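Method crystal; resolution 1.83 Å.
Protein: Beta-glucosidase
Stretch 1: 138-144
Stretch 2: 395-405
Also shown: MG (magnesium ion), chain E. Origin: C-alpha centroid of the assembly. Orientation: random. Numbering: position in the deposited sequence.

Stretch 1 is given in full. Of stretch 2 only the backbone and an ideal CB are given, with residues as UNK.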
# COMPACT_ATOMS: atom_id res chain seq x y z
N HIS A 138 6.48 8.15 -12.29
CA HIS A 138 5.75 8.17 -13.55
C HIS A 138 6.31 7.12 -14.50
O HIS A 138 7.53 7.01 -14.70
CB HIS A 138 5.84 9.56 -14.18
CG HIS A 138 5.01 9.69 -15.41
ND1 HIS A 138 5.48 9.32 -16.66
CD2 HIS A 138 3.73 10.10 -15.59
CE1 HIS A 138 4.52 9.52 -17.55
NE2 HIS A 138 3.46 10.00 -16.93
N GLY A 139 5.43 6.32 -15.09
CA GLY A 139 5.84 5.26 -15.99
C GLY A 139 6.14 3.94 -15.33
O GLY A 139 6.43 2.97 -16.03
N ALA A 140 6.09 3.87 -14.00
CA ALA A 140 6.20 2.60 -13.30
C ALA A 140 4.89 1.82 -13.43
O ALA A 140 3.81 2.40 -13.54
CB ALA A 140 6.53 2.82 -11.83
N THR A 141 5.01 0.49 -13.39
CA THR A 141 3.84 -0.38 -13.43
C THR A 141 2.96 -0.16 -12.21
O THR A 141 3.46 -0.13 -11.08
CB THR A 141 4.29 -1.84 -13.47
OG1 THR A 141 5.30 -2.01 -14.47
CG2 THR A 141 3.12 -2.76 -13.77
N ILE A 142 1.66 -0.01 -12.42
CA ILE A 142 0.72 0.18 -11.31
C ILE A 142 -0.15 -1.07 -11.19
O ILE A 142 -0.97 -1.36 -12.07
CB ILE A 142 -0.14 1.45 -11.49
CG1 ILE A 142 0.76 2.69 -11.63
CG2 ILE A 142 -1.13 1.59 -10.32
CD1 ILE A 142 1.67 2.94 -10.42
N TYR A 143 0.03 -1.80 -10.09
CA TYR A 143 -0.64 -3.05 -9.83
C TYR A 143 -1.98 -2.80 -9.15
O TYR A 143 -2.21 -1.71 -8.62
CB TYR A 143 0.25 -3.95 -8.95
CG TYR A 143 1.51 -4.37 -9.69
CD1 TYR A 143 1.49 -5.44 -10.59
CD2 TYR A 143 2.70 -3.67 -9.53
CE1 TYR A 143 2.64 -5.80 -11.30
CE2 TYR A 143 3.85 -4.03 -10.22
CZ TYR A 143 3.81 -5.08 -11.11
OH TYR A 143 4.95 -5.43 -11.80
N PRO A 144 -2.91 -3.76 -9.20
CA PRO A 144 -4.14 -3.61 -8.42
C PRO A 144 -3.84 -3.34 -6.96
O PRO A 144 -2.85 -3.86 -6.41
CB PRO A 144 -4.84 -4.96 -8.61
CG PRO A 144 -4.34 -5.46 -9.95
CD PRO A 144 -2.88 -5.01 -9.98
N UNK A 395 13.52 -2.35 -16.61
CA UNK A 395 12.37 -3.13 -16.16
C UNK A 395 11.19 -2.26 -15.77
O UNK A 395 10.08 -2.78 -15.62
CB UNK A 395 12.77 -4.01 -14.97
N UNK A 396 11.41 -0.96 -15.58
CA UNK A 396 10.39 -0.08 -15.01
C UNK A 396 9.29 0.13 -16.04
O UNK A 396 9.52 0.72 -17.11
CB UNK A 396 10.99 1.26 -14.58
N UNK A 397 8.08 -0.33 -15.72
CA UNK A 397 7.01 -0.29 -16.70
C UNK A 397 7.18 -1.22 -17.87
O UNK A 397 6.48 -1.07 -18.88
CB UNK A 397 6.86 1.14 -17.23
N UNK A 398 8.09 -2.19 -17.78
CA UNK A 398 8.38 -3.10 -18.87
C UNK A 398 7.15 -3.94 -19.23
O UNK A 398 6.24 -4.13 -18.42
CB UNK A 398 9.56 -4.01 -18.50
N UNK A 399 7.17 -4.49 -20.44
CA UNK A 399 6.04 -5.30 -20.91
C UNK A 399 5.81 -6.51 -20.02
O UNK A 399 4.66 -6.88 -19.75
CB UNK A 399 6.27 -5.76 -22.35
N UNK A 400 6.88 -7.15 -19.54
CA UNK A 400 6.71 -8.34 -18.70
C UNK A 400 6.04 -7.99 -17.38
O UNK A 400 5.19 -8.74 -16.88
CB UNK A 400 8.06 -9.01 -18.44
N UNK A 401 6.39 -6.85 -16.80
CA UNK A 401 5.74 -6.43 -15.56
C UNK A 401 4.29 -6.02 -15.79
O UNK A 401 3.43 -6.28 -14.94
CB UNK A 401 6.51 -5.27 -14.93
N UNK A 402 4.01 -5.38 -16.92
CA UNK A 402 2.62 -5.04 -17.21
C UNK A 402 1.79 -6.28 -17.49
O UNK A 402 0.59 -6.30 -17.18
CB UNK A 402 2.54 -4.08 -18.40
N UNK A 403 2.40 -7.33 -18.05
CA UNK A 403 1.68 -8.58 -18.25
C UNK A 403 1.32 -9.22 -16.91
O UNK A 403 0.22 -9.77 -16.75
CB UNK A 403 2.51 -9.55 -19.09
N UNK A 404 2.25 -9.18 -15.96
CA UNK A 404 1.96 -9.66 -14.61
C UNK A 404 0.83 -8.86 -13.98
O UNK A 404 -0.06 -9.42 -13.34
CB UNK A 404 3.21 -9.58 -13.73
N UNK A 405 0.85 -7.54 -14.17
CA UNK A 405 -0.19 -6.69 -13.60
C UNK A 405 -1.54 -7.01 -14.24
O UNK A 405 -2.55 -7.11 -13.54
CB UNK A 405 0.16 -5.21 -13.79
MG MG E . 11.13 -8.46 -13.65

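Position 395 opens a type II turn, and its CA-to-CB bond points sideways with nothing of stretch 1 within reach, so many residues would serve. It is T395, whose carbonyl closes the turn by accepting from the backbone N of 398 (N to O, 3.0 Å).

At 396 the bond again runs sideways, past the backbone of G139 and A140, where a modest apolar side chain could reach the alanine methyl. V396 does so: its CG1 lies 4.1 Å from A140 CB and 3.8 Å from A140 CA.

Position 397 is far more restrictive. Phi is positive (68°), which favours glycine, and an ideal CB would sit 2.2 Å from G139 O, a clash. The residue is G397, and its bare CA takes up the space, 3.4 Å from G139 O in a CA-H...O contact and 3.3 Å from T141 OG1.

Position 398 points away from stretch 1 and immediately precedes a helix, a site suited to serine, threonine, asparagine or aspartate. S398 caps the helix through a weak bond from the backbone N of 401 to its OG (3.5 Å), while OG donates to T395 O (2.9 Å).

Positions 399 and 400 lie on the first turn of the helix, remote from stretch 1, and tolerate many side chains; they are A399 and E400.

The bond at 401 points toward stretch 1, its ideal CB 3.5 Å from both Y143 OH and T141 OG1. A side chain here must turn aside beyond CB, and the nearby magnesium ion makes a metal ligand long enough to span the 5.8 Å from the ideal CB to MG plausible: histidine through NE2, or an extended glutamate. In H401 the ring leads away, and NE2 binds MG at 2.2 Å.

At 402 the bond is sideways, but the carbonyls of G139 and A140 offer acceptors to a long donor, lysine or arginine. R402 extends along T141, and water 1 links it to stretch 1: the water accepts from R402 NH2 (3.0 Å) and donates to A140 O (2.7 Å). Its NE also donates to G397 O (2.9 Å), bracing the turn before the helix.

Position 403 points away, leaving room for a polar residue; it is E403.

At 404 the ideal CB is 4.5 Å from Y143 CE1, inviting an apolar side chain. L404 places CG 4.3 Å from that same Y143 CE1.

Position 405 points straight at stretch 1, with the ideal CB already 3.5 Å from Y143 CD1 and 3.8 Å from T141 CG2. Such tight quarters suit alanine or glycine. A405 packs its methyl there, CB lying 3.5 Å from Y143 CD1 and 3.9 Å from T141 CG2.

Stretch 2, residues 395-405: TVGSAEHRELA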
# COMPACT_ATOMS: atom_id res chain seq x y z
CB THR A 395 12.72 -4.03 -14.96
OG1 THR A 395 12.87 -3.23 -13.78
CG2 THR A 395 14.00 -4.80 -15.22
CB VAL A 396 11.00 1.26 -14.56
CG1 VAL A 396 9.89 2.19 -14.04
CG2 VAL A 396 12.08 1.04 -13.49
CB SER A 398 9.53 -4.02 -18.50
OG SER A 398 9.14 -4.82 -17.38
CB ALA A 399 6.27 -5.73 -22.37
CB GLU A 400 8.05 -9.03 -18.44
CG GLU A 400 8.89 -9.32 -19.67
CD GLU A 400 9.86 -8.20 -20.01
OE1 GLU A 400 11.06 -8.32 -19.62
OE2 GLU A 400 9.47 -7.22 -20.67
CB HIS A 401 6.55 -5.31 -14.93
CG HIS A 401 7.84 -5.78 -14.36
ND1 HIS A 401 8.72 -4.94 -13.72
CD2 HIS A 401 8.41 -7.00 -14.35
CE1 HIS A 401 9.78 -5.63 -13.33
NE2 HIS A 401 9.61 -6.89 -13.68
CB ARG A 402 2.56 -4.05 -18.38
CG ARG A 402 3.14 -2.70 -18.00
CD ARG A 402 2.91 -1.66 -19.08
NE ARG A 402 3.66 -0.44 -18.79
CZ ARG A 402 3.20 0.58 -18.08
NH1 ARG A 402 1.97 0.54 -17.58
NH2 ARG A 402 3.96 1.65 -17.88
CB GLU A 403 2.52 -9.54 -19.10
CG GLU A 403 1.88 -10.90 -19.38
CD GLU A 403 0.48 -10.78 -19.98
OE1 GLU A 403 0.20 -9.82 -20.73
OE2 GLU A 403 -0.39 -11.63 -19.69
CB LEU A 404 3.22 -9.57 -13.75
CG LEU A 404 3.14 -9.91 -12.26
CD1 LEU A 404 2.75 -11.36 -12.11
CD2 LEU A 404 4.48 -9.65 -11.59
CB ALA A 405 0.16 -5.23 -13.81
O HOH W 1 3.02 3.59 -15.83
O HOH W 2 12.03 -7.93 -15.28
O HOH W 3 9.74 -9.79 -14.53
O HOH W 4 10.02 -9.37 -11.94
O HOH W 5 12.45 -10.33 -13.46
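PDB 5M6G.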